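Local coordinates for ABC transporter substrate-binding protein (Streptococcus pneumoniae, PDB 4OHN) that binds histidine between its two lobes and probably delivers this amino acid, or related ones, to an ABC uptake transporter, at residues 26-29 and 30-33; 41-44 and 45-49; 50-54 and 55-59; 69-72 and 73-77; 183-186 and 187-191. All coordinates share one frame; numbering follows the deposited sequence.

Contact 1. Residues 26-29 and 30-33. With HIS (histidine), chain B.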
# COMPACT_ATOMS: atom_id res chain seq x y z
N SER A 26 -0.71 9.45 2.74
CA SER A 26 -1.95 10.08 2.32
C SER A 26 -2.04 10.40 0.84
O SER A 26 -2.95 11.09 0.42
CB SER A 26 -2.23 11.33 3.14
OG SER A 26 -1.24 12.28 2.86
N THR A 27 -1.11 9.86 0.05
CA THR A 27 -1.27 9.86 -1.40
C THR A 27 -1.62 8.49 -1.97
O THR A 27 -1.82 8.39 -3.17
CB THR A 27 0.01 10.34 -2.12
OG1 THR A 27 1.08 9.39 -2.00
CG2 THR A 27 0.47 11.68 -1.64
N PHE A 28 -1.69 7.44 -1.15
CA PHE A 28 -1.75 6.09 -1.71
C PHE A 28 -3.18 5.66 -2.08
O PHE A 28 -3.87 4.96 -1.34
CB PHE A 28 -1.07 5.08 -0.78
CG PHE A 28 -0.76 3.77 -1.48
CD1 PHE A 28 0.29 3.67 -2.35
CD2 PHE A 28 -1.55 2.66 -1.28
CE1 PHE A 28 0.57 2.50 -3.01
CE2 PHE A 28 -1.27 1.47 -1.94
CZ PHE A 28 -0.21 1.39 -2.82
N VAL A 29 -3.60 6.07 -3.27
CA VAL A 29 -4.90 5.70 -3.80
C VAL A 29 -4.91 4.23 -4.20
O VAL A 29 -3.88 3.67 -4.56
CB VAL A 29 -5.29 6.53 -5.05
CG1 VAL A 29 -5.40 8.00 -4.72
CG2 VAL A 29 -4.28 6.33 -6.20
N PRO A 30 -6.08 3.58 -4.15
CA PRO A 30 -7.34 4.03 -3.58
C PRO A 30 -7.47 3.62 -2.11
O PRO A 30 -8.59 3.51 -1.62
CB PRO A 30 -8.35 3.26 -4.41
CG PRO A 30 -7.70 1.94 -4.60
CD PRO A 30 -6.20 2.21 -4.68
N MET A 31 -6.35 3.39 -1.43
CA MET A 31 -6.41 2.78 -0.09
C MET A 31 -6.65 3.81 0.99
O MET A 31 -7.50 3.61 1.87
CB MET A 31 -5.12 2.01 0.17
CG MET A 31 -4.74 0.99 -0.93
SD MET A 31 -6.08 -0.15 -1.41
CE MET A 31 -6.14 -1.20 0.05
N GLY A 32 -5.92 4.91 0.98
CA GLY A 32 -6.12 5.96 1.96
C GLY A 32 -5.41 7.19 1.47
O GLY A 32 -4.20 7.16 1.27
N PHE A 33 -6.17 8.25 1.22
CA PHE A 33 -5.62 9.41 0.52
C PHE A 33 -6.41 10.67 0.80
O PHE A 33 -7.61 10.61 1.14
CB PHE A 33 -5.56 9.14 -0.99
CG PHE A 33 -6.91 8.93 -1.64
CD1 PHE A 33 -7.59 9.98 -2.23
CD2 PHE A 33 -7.51 7.68 -1.66
CE1 PHE A 33 -8.81 9.79 -2.83
CE2 PHE A 33 -8.74 7.48 -2.25
CZ PHE A 33 -9.40 8.54 -2.84
N HIS B . 2.44 -1.61 -1.07
CA HIS B . 3.68 -0.80 -0.95
C HIS B . 4.26 -0.90 0.45
O HIS B . 3.65 -1.57 1.31
CB HIS B . 3.47 0.67 -1.41
CG HIS B . 2.76 1.59 -0.46
ND1 HIS B . 3.13 2.92 -0.36
CD2 HIS B . 1.68 1.44 0.34
CE1 HIS B . 2.32 3.53 0.48
NE2 HIS B . 1.42 2.66 0.91
OXT HIS B . 5.34 -0.32 0.66

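Contact 2. Residues 41-44 and 45-49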
# COMPACT_ATOMS: atom_id res chain seq x y z
N ALA A 41 -10.01 9.53 2.48
CA ALA A 41 -10.93 8.51 1.98
C ALA A 41 -10.16 7.34 1.42
O ALA A 41 -8.96 7.45 1.14
CB ALA A 41 -11.85 9.07 0.91
N GLY A 42 -10.85 6.23 1.23
CA GLY A 42 -10.28 5.09 0.56
C GLY A 42 -10.76 3.77 1.12
O GLY A 42 -11.48 3.71 2.12
N PHE A 43 -10.37 2.71 0.45
CA PHE A 43 -10.72 1.36 0.87
C PHE A 43 -10.31 1.07 2.30
O PHE A 43 -11.10 0.55 3.10
CB PHE A 43 -10.11 0.33 -0.09
CG PHE A 43 -10.43 -1.09 0.26
CD1 PHE A 43 -11.49 -1.73 -0.32
CD2 PHE A 43 -9.65 -1.79 1.18
CE1 PHE A 43 -11.79 -3.05 0.01
CE2 PHE A 43 -9.96 -3.10 1.52
CZ PHE A 43 -11.01 -3.73 0.92
N ASP A 44 -9.06 1.38 2.65
CA ASP A 44 -8.59 1.14 4.00
C ASP A 44 -9.23 2.08 5.01
O ASP A 44 -9.43 1.70 6.16
CB ASP A 44 -7.07 1.27 4.09
CG ASP A 44 -6.34 0.07 3.51
OD1 ASP A 44 -6.89 -1.05 3.45
OD2 ASP A 44 -5.16 0.28 3.12
N ILE A 45 -9.51 3.32 4.62
CA ILE A 45 -10.21 4.23 5.51
C ILE A 45 -11.56 3.60 5.89
O ILE A 45 -11.92 3.50 7.07
CB ILE A 45 -10.43 5.63 4.89
CG1 ILE A 45 -9.12 6.24 4.39
CG2 ILE A 45 -11.11 6.54 5.90
CD1 ILE A 45 -8.05 6.41 5.46
N ASP A 46 -12.29 3.14 4.88
CA ASP A 46 -13.59 2.52 5.12
C ASP A 46 -13.47 1.21 5.91
O ASP A 46 -14.25 0.97 6.84
CB ASP A 46 -14.29 2.27 3.77
CG ASP A 46 -14.78 3.56 3.09
OD1 ASP A 46 -14.78 4.64 3.71
OD2 ASP A 46 -15.17 3.45 1.91
N LEU A 47 -12.51 0.38 5.54
CA LEU A 47 -12.37 -0.93 6.16
C LEU A 47 -11.94 -0.79 7.63
O LEU A 47 -12.54 -1.43 8.51
CB LEU A 47 -11.41 -1.82 5.38
CG LEU A 47 -11.24 -3.24 5.93
CD1 LEU A 47 -12.54 -4.00 5.92
CD2 LEU A 47 -10.18 -3.98 5.12
N ALA A 48 -10.95 0.04 7.92
CA ALA A 48 -10.50 0.23 9.29
C ALA A 48 -11.60 0.86 10.14
O ALA A 48 -11.78 0.51 11.30
CB ALA A 48 -9.27 1.09 9.34
N THR A 49 -12.32 1.81 9.58
CA THR A 49 -13.44 2.42 10.31
C THR A 49 -14.45 1.34 10.71
O THR A 49 -14.90 1.28 11.86
CB THR A 49 -14.12 3.53 9.47
OG1 THR A 49 -13.17 4.56 9.21
CG2 THR A 49 -15.29 4.13 10.17
O HOH W 1 -13.60 6.67 2.32

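Contact 3. Residues 50-54 and 55-59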
# COMPACT_ATOMS: atom_id res chain seq x y z
N ALA A 50 -14.80 0.47 9.77
CA ALA A 50 -15.77 -0.59 10.02
C ALA A 50 -15.23 -1.62 11.02
O ALA A 50 -15.98 -2.13 11.86
CB ALA A 50 -16.15 -1.28 8.72
N VAL A 51 -13.95 -1.93 10.95
CA VAL A 51 -13.34 -2.84 11.94
C VAL A 51 -13.45 -2.27 13.34
O VAL A 51 -13.91 -2.93 14.27
CB VAL A 51 -11.86 -3.12 11.58
CG1 VAL A 51 -11.06 -3.64 12.80
CG2 VAL A 51 -11.78 -4.10 10.40
N PHE A 52 -13.03 -1.02 13.51
CA PHE A 52 -12.99 -0.46 14.85
C PHE A 52 -14.37 -0.08 15.38
O PHE A 52 -14.58 -0.08 16.59
CB PHE A 52 -11.90 0.61 14.94
CG PHE A 52 -10.54 -0.01 14.95
CD1 PHE A 52 -10.14 -0.78 16.04
CD2 PHE A 52 -9.71 0.08 13.86
CE1 PHE A 52 -8.90 -1.42 16.04
CE2 PHE A 52 -8.50 -0.56 13.85
CZ PHE A 52 -8.09 -1.32 14.92
N GLU A 53 -15.32 0.14 14.48
CA GLU A 53 -16.73 0.31 14.85
C GLU A 53 -17.24 -0.89 15.65
O GLU A 53 -18.09 -0.73 16.53
CB GLU A 53 -17.58 0.49 13.59
CG GLU A 53 -19.03 0.87 13.80
CD GLU A 53 -19.99 -0.29 14.12
OE1 GLU A 53 -19.72 -1.49 13.85
OE2 GLU A 53 -21.09 0.02 14.63
N LYS A 54 -16.76 -2.09 15.33
CA LYS A 54 -17.21 -3.30 16.03
C LYS A 54 -16.88 -3.23 17.53
O LYS A 54 -17.49 -3.94 18.32
CB LYS A 54 -16.58 -4.58 15.45
CG LYS A 54 -16.91 -4.93 13.99
CD LYS A 54 -18.34 -5.39 13.77
CE LYS A 54 -18.60 -5.75 12.31
NZ LYS A 54 -19.96 -6.32 12.08
N TYR A 55 -15.91 -2.39 17.90
CA TYR A 55 -15.43 -2.28 19.28
C TYR A 55 -15.70 -0.91 19.90
O TYR A 55 -15.24 -0.62 21.00
CB TYR A 55 -13.91 -2.57 19.33
CG TYR A 55 -13.57 -3.90 18.69
CD1 TYR A 55 -13.93 -5.08 19.31
CD2 TYR A 55 -12.94 -3.97 17.46
CE1 TYR A 55 -13.67 -6.31 18.72
CE2 TYR A 55 -12.66 -5.18 16.85
CZ TYR A 55 -13.03 -6.35 17.49
OH TYR A 55 -12.79 -7.59 16.95
N GLY A 56 -16.43 -0.07 19.18
CA GLY A 56 -16.72 1.27 19.65
C GLY A 56 -15.52 2.20 19.66
O GLY A 56 -15.51 3.20 20.37
N ILE A 57 -14.52 1.88 18.85
CA ILE A 57 -13.27 2.63 18.77
C ILE A 57 -13.26 3.54 17.55
O ILE A 57 -13.62 3.11 16.45
CB ILE A 57 -12.07 1.64 18.72
CG1 ILE A 57 -11.92 0.96 20.08
CG2 ILE A 57 -10.79 2.35 18.32
CD1 ILE A 57 -10.94 -0.22 20.11
N THR A 58 -12.88 4.80 17.77
CA THR A 58 -12.74 5.80 16.71
C THR A 58 -11.28 5.82 16.26
O THR A 58 -10.36 5.80 17.08
CB THR A 58 -13.12 7.18 17.25
OG1 THR A 58 -14.51 7.19 17.60
CG2 THR A 58 -12.88 8.27 16.23
N VAL A 59 -11.06 5.87 14.95
CA VAL A 59 -9.71 5.94 14.41
C VAL A 59 -9.24 7.38 14.33
O VAL A 59 -9.95 8.27 13.85
CB VAL A 59 -9.63 5.32 12.99
CG1 VAL A 59 -8.23 5.46 12.42
CG2 VAL A 59 -10.06 3.85 13.04

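Contact 4. Residues 69-72 and 73-77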
# COMPACT_ATOMS: atom_id res chain seq x y z
N LYS A 69 7.79 4.80 8.43
CA LYS A 69 6.68 4.05 9.01
C LYS A 69 7.09 3.09 10.13
O LYS A 69 6.41 3.02 11.14
CB LYS A 69 5.88 3.33 7.93
CG LYS A 69 6.67 2.31 7.16
CD LYS A 69 5.93 1.91 5.91
CE LYS A 69 6.80 1.13 4.94
NZ LYS A 69 7.94 1.95 4.45
N GLU A 70 8.21 2.40 9.97
CA GLU A 70 8.66 1.48 11.01
C GLU A 70 9.02 2.25 12.27
O GLU A 70 8.64 1.83 13.37
CB GLU A 70 9.85 0.65 10.51
CG GLU A 70 10.50 -0.24 11.57
CD GLU A 70 11.54 0.47 12.43
OE1 GLU A 70 12.21 1.40 11.91
OE2 GLU A 70 11.68 0.11 13.62
N ALA A 71 9.71 3.36 12.12
CA ALA A 71 10.11 4.18 13.26
C ALA A 71 8.88 4.73 13.99
O ALA A 71 8.82 4.72 15.22
CB ALA A 71 11.02 5.30 12.82
N GLU A 72 7.88 5.19 13.25
CA GLU A 72 6.69 5.75 13.87
C GLU A 72 5.91 4.69 14.64
O GLU A 72 5.33 4.97 15.69
CB GLU A 72 5.79 6.38 12.81
CG GLU A 72 6.45 7.48 11.99
CD GLU A 72 6.41 8.84 12.65
OE1 GLU A 72 5.87 9.79 12.04
OE2 GLU A 72 6.93 8.97 13.78
N LEU A 73 5.87 3.48 14.11
CA LEU A 73 5.21 2.38 14.77
C LEU A 73 5.99 1.95 16.02
O LEU A 73 5.42 1.82 17.11
CB LEU A 73 5.04 1.22 13.79
CG LEU A 73 4.27 -0.01 14.30
CD1 LEU A 73 2.84 0.32 14.70
CD2 LEU A 73 4.28 -1.10 13.25
N THR A 74 7.29 1.75 15.88
CA THR A 74 8.11 1.30 17.00
C THR A 74 8.14 2.31 18.14
O THR A 74 8.08 1.94 19.31
CB THR A 74 9.54 1.01 16.52
OG1 THR A 74 9.48 -0.07 15.59
CG2 THR A 74 10.46 0.61 17.69
N LYS A 75 8.20 3.59 17.80
CA LYS A 75 8.27 4.64 18.82
C LYS A 75 6.92 4.99 19.44
O LYS A 75 6.84 5.70 20.43
CB LYS A 75 8.89 5.89 18.20
CG LYS A 75 10.35 5.70 17.79
CD LYS A 75 10.85 6.82 16.90
CE LYS A 75 12.27 6.55 16.40
NZ LYS A 75 12.77 7.65 15.53
N GLY A 76 5.84 4.50 18.84
CA GLY A 76 4.51 4.67 19.40
C GLY A 76 3.71 5.88 18.96
O GLY A 76 2.68 6.18 19.55
N THR A 77 4.18 6.58 17.94
CA THR A 77 3.43 7.73 17.44
C THR A 77 2.23 7.29 16.60
O THR A 77 1.27 8.05 16.46
CB THR A 77 4.33 8.71 16.69
OG1 THR A 77 4.89 8.06 15.57
CG2 THR A 77 5.46 9.17 17.59

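Contact 5. Residues 183-186 and 187-191. With ACT (acetate ion), chain C.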
# COMPACT_ATOMS: atom_id res chain seq x y z
N ALA A 183 -1.82 2.12 -9.59
CA ALA A 183 -1.75 2.51 -11.00
C ALA A 183 -3.12 2.47 -11.64
O ALA A 183 -3.50 3.44 -12.33
CB ALA A 183 -0.78 1.60 -11.74
N ASN A 184 -3.87 1.39 -11.44
CA ASN A 184 -5.20 1.25 -12.07
C ASN A 184 -6.13 2.39 -11.64
O ASN A 184 -6.78 3.02 -12.47
CB ASN A 184 -5.86 -0.08 -11.67
CG ASN A 184 -5.26 -1.29 -12.37
OD1 ASN A 184 -4.57 -1.17 -13.38
ND2 ASN A 184 -5.56 -2.48 -11.84
N TYR A 185 -6.19 2.67 -10.34
CA TYR A 185 -7.10 3.69 -9.86
C TYR A 185 -6.67 5.09 -10.31
O TYR A 185 -7.48 5.89 -10.79
CB TYR A 185 -7.22 3.64 -8.33
CG TYR A 185 -8.24 4.60 -7.78
CD1 TYR A 185 -7.90 5.91 -7.50
CD2 TYR A 185 -9.55 4.19 -7.55
CE1 TYR A 185 -8.82 6.81 -7.03
CE2 TYR A 185 -10.48 5.08 -7.08
CZ TYR A 185 -10.11 6.38 -6.80
OH TYR A 185 -11.05 7.27 -6.31
N TYR A 186 -5.39 5.39 -10.12
CA TYR A 186 -4.85 6.70 -10.46
C TYR A 186 -5.07 7.02 -11.93
O TYR A 186 -5.54 8.10 -12.29
CB TYR A 186 -3.36 6.73 -10.16
CG TYR A 186 -2.67 7.99 -10.65
CD1 TYR A 186 -2.23 8.09 -11.95
CD2 TYR A 186 -2.43 9.04 -9.80
CE1 TYR A 186 -1.60 9.24 -12.42
CE2 TYR A 186 -1.80 10.21 -10.26
CZ TYR A 186 -1.39 10.29 -11.57
OH TYR A 186 -0.76 11.43 -12.02
N LEU A 187 -4.71 6.08 -12.80
CA LEU A 187 -4.76 6.39 -14.23
C LEU A 187 -6.19 6.60 -14.68
O LEU A 187 -6.47 7.49 -15.50
CB LEU A 187 -4.08 5.28 -15.02
CG LEU A 187 -2.56 5.19 -14.82
CD1 LEU A 187 -2.01 3.92 -15.45
CD2 LEU A 187 -1.83 6.40 -15.37
N GLU A 188 -7.11 5.81 -14.15
CA GLU A 188 -8.52 6.00 -14.48
C GLU A 188 -9.05 7.33 -13.94
O GLU A 188 -9.76 8.06 -14.64
CB GLU A 188 -9.36 4.83 -13.99
CG GLU A 188 -10.77 4.83 -14.52
CD GLU A 188 -11.48 3.50 -14.34
OE1 GLU A 188 -11.11 2.74 -13.41
OE2 GLU A 188 -12.40 3.20 -15.12
N ALA A 189 -8.70 7.66 -12.70
CA ALA A 189 -9.18 8.88 -12.08
C ALA A 189 -8.70 10.12 -12.81
O ALA A 189 -9.41 11.11 -12.90
CB ALA A 189 -8.75 8.93 -10.64
N GLU A 190 -7.48 10.05 -13.34
CA GLU A 190 -6.89 11.18 -14.04
C GLU A 190 -7.20 11.16 -15.54
O GLU A 190 -6.78 12.06 -16.27
CB GLU A 190 -5.38 11.21 -13.79
CG GLU A 190 -4.97 11.19 -12.31
CD GLU A 190 -5.53 12.33 -11.49
OE1 GLU A 190 -5.66 13.44 -12.04
OE2 GLU A 190 -5.82 12.12 -10.29
N GLY A 191 -7.92 10.14 -16.01
CA GLY A 191 -8.39 10.08 -17.38
C GLY A 191 -7.34 9.69 -18.40
O GLY A 191 -7.54 9.91 -19.61
C ACT C . 0.25 11.06 -15.45
O ACT C . 0.27 11.41 -16.65
OXT ACT C . -0.51 11.70 -14.69
CH3 ACT C . 1.11 9.93 -14.98

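Contact 1. Residues 26-29 and 30-33
The phenyl ring of Phe28 carries the imidazole of the bound histidine over one face and meets Met31 at its edge, while the ring of Phe33 receives a methyl of Val29 on one of its faces. These rings sit on a tight beta hairpin, strand 27-28 turning back into strand 32-34, and Phe28 is the member of this turn that lines the ligand pocket of the solute-binding protein. The imidazole lies with its CD2 3.5 Å above the plane of the Phe28 ring, over its centre. With CG anti to the backbone N (chi1 -164°), the Phe28 ring is laid beside Met31, the two side chains pointing the same way, and Met31 CG is 3.6 Å from Phe28 CD2. Tyr182 meets the same ring from helix 180-189.

Val29 CG1 rests 3.8 Å from the centroid of the Phe33 ring, displaced toward the rim, in a CH-pi contact. The methyl is brought there by a chi1 of -62°, which sets CG1 beside the backbone N. The peptide between Val29 and Pro30 is cis, consistent with the abrupt turn here.

Inside the turn Phe28 O takes two N-H groups. Gly32 N gives a nearly straight bond of 3.1 Å to Phe28 O, tilted out of the carbonyl plane. The more bent bond comes from Met31 N, which approaches Phe28 O at 2.9 Å in the carbonyl plane, on a lone pair.

Contact 2. Residues 41-44 and 45-49
Helical hydrogen bonds run from Asp46 N to Gly42 O, from Leu47 N to Phe43 O and from Ala48 N to Asp44 O, winding residues 42-48 into the first turns of helix 43-53. Phe43 and Leu47, one turn apart, lie side by side and point the same way: both have CG anti to the backbone N, and Phe43 CE2 touches Leu47 CD2 at 3.7 Å. Helix 235-244 covers this pair, with Phe244 meeting the Phe43 ring and Phe236 packing on Leu47.

Ile45 folds back over the start of the helix. Its CG1 sits beside the backbone N (chi1 -54°) and comes within 3.3 Å of Ala41 C, on the last residue of the preceding strand.

Gly42, at the N-cap position, has no side chain to act as a cap; its N-H is bonded to a water, Gly42 N standing 3.0 Å from the water oxygen. The same water donates to Asp46 OD1 at 2.7 Å, so the carboxylate of the first turn is tied through it to the residue that opens the helix. Asp46 OD2 is held by Trp243 NE1 and by a salt bridge to Lys242. Asp44 is turned to another side, where its OD2 accepts from Gly84 N; Gly84 belongs to the histidine pocket, so the helix start is joined directly to a ligand-binding loop.

Further along, Ile45 O is gripped twice by Thr49: OG1 donates to Ile45 O at 2.7 Å and Thr49 N at 3.1 Å, from opposite faces of the carbonyl plane.

Contact 3. Residues 50-54 and 55-59
Phe52 and Ile57 cross obliquely, and Val59 meets Phe52 at about a right angle, so the phenylalanine is packed by two residues of the chain that returns after the helix. Phe52 CB lies 3.9 Å from Ile57 CB, and Ile57 CG2 reaches Phe52 CD1. On the other ortho carbon, Phe52 CD2 is 3.9 Å from Val59 CG2. Val51 CG1 lies over the centre of one face of the Phe52 ring.

Tyr55 is turned back along the helix. With CG beside its backbone N (chi1 -54°), its ring receives Lys54 CB over one face at 4.2 Å from the centroid, a CH-pi contact, and its CD2 approaches Val51 O at 3.5 Å. The ring's hydroxyl goes on to bond Lys222 O, and Lys54 NZ forms a salt bridge with Asp233.

The reversal that brings these groups together is a Schellman motif, with Gly56 at positive phi as its C-prime residue. Ile57 N bonds to Phe52 O at 3.0 Å and Gly56 N to Glu53 O at 3.2 Å. Phe52 O also accepts from Tyr55 N, and its two donors come from opposite faces of the carbonyl plane.

The turn links the end of helix 43-53 to strand 58-63. Phe52 packs on Ile20 and Ile22, Ile57 on Ile20 and Val59 on Ile22, all of the parallel neighbour, strand 19-24, while Val51 and Lys54 lie against helix 217-232.

Contact 4. Residues 69-72 and 73-77
Lys75 lies along Ala71 in the last turn of helix 69-75, which ends in a Schellman motif with Gly76 at positive phi. Followed outward, the lysine begins with CB 3.2 Å from Ala71 O. CG sits beside the backbone N (chi1 -65°), which brings it to 3.1 Å from the same Ala71 O, and the chain runs extended from there. CD is still 3.4 Å from Ala71 O. Farther out the partner changes: CE and NZ each lie 4.0 Å from Ala71 CB, so the end of the lysine passes beside the methyl. The carbonyl that the chain covers also accepts the backbone N-H of Lys75.

Glu72 O is the hub of the helix end, drawing weak, bent bonds from Gly76 N and Thr77 N. Thr77 OG1 lies near Glu72 O and OE2 in the conformers described, but both residues have a second one, and this approach is doubtful.

Two residues before Glu72, Glu70 bends at chi2 and leans across Thr74. Thr74 OG1 lies 3.0 Å from both Glu70 O and Glu70 OE2.

On the inner side Leu73 packs on Ile81. Lys69 makes a cation-pi contact with the pocket residue Trp66, and its NZ also hydrogen-bonds to Trp66 O and Gly132 O. Leu73 N completes the helical pattern, donating to Lys69 O at 3.1 Å.

Contact 5. Residues 183-186 and 187-191
The ring of Tyr186 has Glu190 CG over the centre of one face, in the last turn of helix 180-189, which closes with a Schellman motif at Gly191. In the conformer described, Glu190 CG is 3.8 Å from the ring centroid, a CH-pi contact close to the ring normal. At the edge of the Tyr186 ring, in plane, lies Leu187 CD2, 3.8 Å from Tyr186 CD1. One residue earlier, Tyr185 CE1 approaches Ala189 CB at 4.2 Å; the Tyr185 ring itself reaches Val29 and Pro30 of the hairpin.

Apolar packing continues from Leu187 to Tyr196 and Val198, where the helix lies against strand 196-200. The same leucine also meets a polar atom of the backbone, laying CB and CG over Ala183 O, with Leu187 CG 3.2 Å from that oxygen.

Backbone hydrogen bonds wind the helix. Leu187 N donates to Ala183 O and Ala189 N to Tyr185 O, while the bond from Glu188 N to Asn184 O is the longest of the four that join residues 183-186 to 187-190, at 3.3 Å. Glu190 N donates to Tyr186 O at 2.9 Å, and Gly191 N to Glu188 O.

The remaining polar contact reaches an acetate, probably from the crystallisation liquor, which also bonds Tyr196 OH: Tyr186 OH donates to acetate OXT at 2.7 Å.

How the contacts relate
Contact 1 lies at the histidine site, with its Phe28 against the ligand, and the others lie around it at differing distances. Contact 2 touches it directly: Met31 O lies 2.8 Å from Asp44 N, and Met31 CE packs on Phe43 CD2 at 3.7 Å. Contact 5 reaches the hairpin from helix 180-189, with Tyr185 CD2 3.5 Å from Pro30 CB. Contacts 2 and 3 share helix 43-53, one at its start and the other at its end, their centres about 11 Å apart. Contact 4 stands apart, about 31 Å from contact 5 between centres, yet its Lys69 side chain comes within about 5 Å of the histidine.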